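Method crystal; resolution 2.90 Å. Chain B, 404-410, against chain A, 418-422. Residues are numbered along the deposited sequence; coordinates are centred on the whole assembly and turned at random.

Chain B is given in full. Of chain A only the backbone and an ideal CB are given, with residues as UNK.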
# COMPACT_ATOMS: atom_id res chain seq x y z
N LEU B 404 -5.52 -6.89 0.93
CA LEU B 404 -6.15 -8.09 1.47
C LEU B 404 -7.57 -7.74 1.70
O LEU B 404 -8.47 -8.56 1.49
CB LEU B 404 -5.49 -8.57 2.77
CG LEU B 404 -4.09 -9.12 2.74
CD1 LEU B 404 -3.70 -9.34 4.21
CD2 LEU B 404 -4.01 -10.31 1.83
N ALA B 405 -7.74 -6.52 2.21
CA ALA B 405 -9.03 -5.94 2.49
C ALA B 405 -9.80 -6.01 1.17
O ALA B 405 -10.93 -6.45 1.09
CB ALA B 405 -8.85 -4.52 3.01
N ALA B 406 -9.15 -5.63 0.13
CA ALA B 406 -9.72 -5.75 -1.19
C ALA B 406 -10.20 -7.09 -1.54
O ALA B 406 -11.34 -7.21 -1.96
CB ALA B 406 -8.73 -5.27 -2.29
N LEU B 407 -9.33 -8.06 -1.49
CA LEU B 407 -9.73 -9.45 -1.75
C LEU B 407 -10.82 -10.00 -0.85
O LEU B 407 -11.66 -10.73 -1.31
CB LEU B 407 -8.53 -10.36 -1.58
CG LEU B 407 -7.40 -10.34 -2.57
CD1 LEU B 407 -6.35 -11.17 -2.01
CD2 LEU B 407 -7.93 -11.00 -3.83
N LEU B 408 -10.75 -9.67 0.45
CA LEU B 408 -11.67 -10.15 1.48
C LEU B 408 -13.11 -9.68 1.06
O LEU B 408 -14.20 -10.32 1.25
CB LEU B 408 -11.23 -9.49 2.74
CG LEU B 408 -11.07 -10.28 3.98
CD1 LEU B 408 -10.54 -11.65 3.68
CD2 LEU B 408 -10.12 -9.53 4.83
N HIS B 409 -13.08 -8.53 0.39
CA HIS B 409 -14.28 -7.93 -0.03
C HIS B 409 -15.14 -8.78 -0.96
O HIS B 409 -16.36 -8.95 -0.65
CB HIS B 409 -14.03 -6.55 -0.60
CG HIS B 409 -15.16 -5.60 -0.31
ND1 HIS B 409 -16.19 -5.40 -1.21
CD2 HIS B 409 -15.46 -4.86 0.81
CE1 HIS B 409 -17.08 -4.59 -0.67
NE2 HIS B 409 -16.65 -4.23 0.55
N ARG B 410 -14.54 -9.29 -2.07
CA ARG B 410 -15.13 -10.37 -2.92
C ARG B 410 -14.83 -11.67 -2.19
O ARG B 410 -14.35 -11.56 -1.06
CB ARG B 410 -14.54 -10.40 -4.30
CG ARG B 410 -13.16 -11.06 -4.37
CD ARG B 410 -12.96 -12.22 -5.48
NE ARG B 410 -11.86 -11.94 -6.47
CZ ARG B 410 -10.97 -10.88 -6.48
NH1 ARG B 410 -10.95 -9.92 -5.52
NH2 ARG B 410 -10.04 -10.73 -7.45
N UNK A 418 -15.06 2.00 -4.28
CA UNK A 418 -15.86 2.65 -3.21
C UNK A 418 -16.29 1.79 -1.99
O UNK A 418 -16.30 2.25 -0.83
CB UNK A 418 -17.13 3.21 -3.85
N UNK A 419 -16.63 0.55 -2.26
CA UNK A 419 -17.05 -0.30 -1.22
C UNK A 419 -15.98 -0.84 -0.27
O UNK A 419 -16.41 -1.38 0.79
CB UNK A 419 -17.79 -1.48 -1.86
N UNK A 420 -14.69 -0.78 -0.67
CA UNK A 420 -13.51 -1.33 0.02
C UNK A 420 -13.27 -0.69 1.36
O UNK A 420 -13.27 0.52 1.45
CB UNK A 420 -12.26 -1.16 -0.85
N UNK A 421 -13.12 -1.52 2.38
CA UNK A 421 -12.84 -1.12 3.77
C UNK A 421 -11.26 -0.94 4.03
O UNK A 421 -10.54 -1.83 4.63
CB UNK A 421 -13.42 -2.18 4.71
N UNK A 422 -10.70 0.20 3.58
CA UNK A 422 -9.27 0.40 3.70
C UNK A 422 -8.88 0.94 5.09
O UNK A 422 -9.76 1.23 5.96
CB UNK A 422 -8.79 1.36 2.61

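Chain B presents one side of a helix that begins before Leu B404. His B409 N donates to Ala B405 O at 3.1 Å, and Leu B408 N to Leu B404 O at 2.7 Å; this spacing brings Ala B405 and His B409, one turn apart, to the same side, both with CA-to-CB directed toward chain A. Ala B406 lies beside them, its CA-to-CB bond sideways. The surface offered is therefore two methyl groups and an imidazole ring.

Position 418 has helical backbone angles (-48/-38), and its ideal CB has nothing of chain B within 5.5 Å. With no neighbour here to select by size, charge or polarity, chain B leaves the choice wide. The deposited residue is Leu A418, whose CB stays 8.4 Å from CE1 of His B409, the nearest approach of this side chain to the stretch.

Position 419 is far more restricted. Its CA-to-CB bond points toward chain B, and the ideal CB is already 3.4 Å from CE1 of His B409, a tight approach for two carbons. Glycine or alanine would suit best; a longer side chain would have to leave CB in a direction that avoids the imidazole, and serine could be considered on size alone. The residue is Ala A419, with its CB 3.4 Å from CE1 of His B409. The backbone matters as well: Ala A419 O lies 2.9 Å from NE2 of His B409, a close polar approach, oblique to the ring, whose geometry does not settle whether it is a hydrogen bond.

At position 420 the backbone has left helical angles (-64/129), and CA-to-CB runs sideways. The ideal CB stands 5.2 Å from CD2 of His B409 and 5.3 Å from CA of Ala B406, leaving room for further atoms before the helix is met. The nearby surface includes the CB atoms of Ala B406 and His B409, so a medium-sized apolar residue such as leucine, isoleucine or methionine would fit. Leu A420 is found, with chi1 at -75° (m) and chi2 at -162° (t). Its end comes nearer than its CA-to-CB direction suggests: CD1 reaches 3.7 Å from CB of Ala B406, an apolar contact, and CD2 reaches 3.6 Å from CB of His B409. Its CA also lies over one face of the imidazole ring.

Position 421 again has a sideways CA-to-CB bond, with the ideal CB 5.2 Å from CD2 of His B409 and 5.4 Å from CB of Ala B405. Small or polar residues are compatible, and chain B supplies no feature that would single one out. The residue is Asp A421, which makes its closest contact through the backbone: its O is 3.6 Å from CB of Ala B405. Its OD2 is hydrogen-bonded elsewhere in the structure.

Position 422, at -84/176, has no chain B atom within 5.5 Å of its ideal CB, so many side chains are possible. Leu A422 sends its end nearer, but CD2 still stops 4.9 Å from CB of Ala B405.

Chain A, residues 418-422: LALDL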
# COMPACT_ATOMS: atom_id res chain seq x y z
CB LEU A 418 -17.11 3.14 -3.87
CG LEU A 418 -17.17 4.62 -3.81
CD1 LEU A 418 -15.88 5.17 -3.23
CD2 LEU A 418 -17.37 5.06 -5.22
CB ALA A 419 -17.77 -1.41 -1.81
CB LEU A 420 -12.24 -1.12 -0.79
CG LEU A 420 -12.12 -2.06 -2.00
CD1 LEU A 420 -10.73 -2.16 -2.53
CD2 LEU A 420 -12.61 -3.48 -1.70
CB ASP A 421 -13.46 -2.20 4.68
CG ASP A 421 -13.27 -1.94 6.15
OD1 ASP A 421 -12.99 -0.75 6.60
OD2 ASP A 421 -13.45 -2.97 6.84
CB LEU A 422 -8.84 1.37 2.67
CG LEU A 422 -9.41 1.17 1.29
CD1 LEU A 422 -8.88 2.22 0.44
CD2 LEU A 422 -9.05 -0.18 0.76
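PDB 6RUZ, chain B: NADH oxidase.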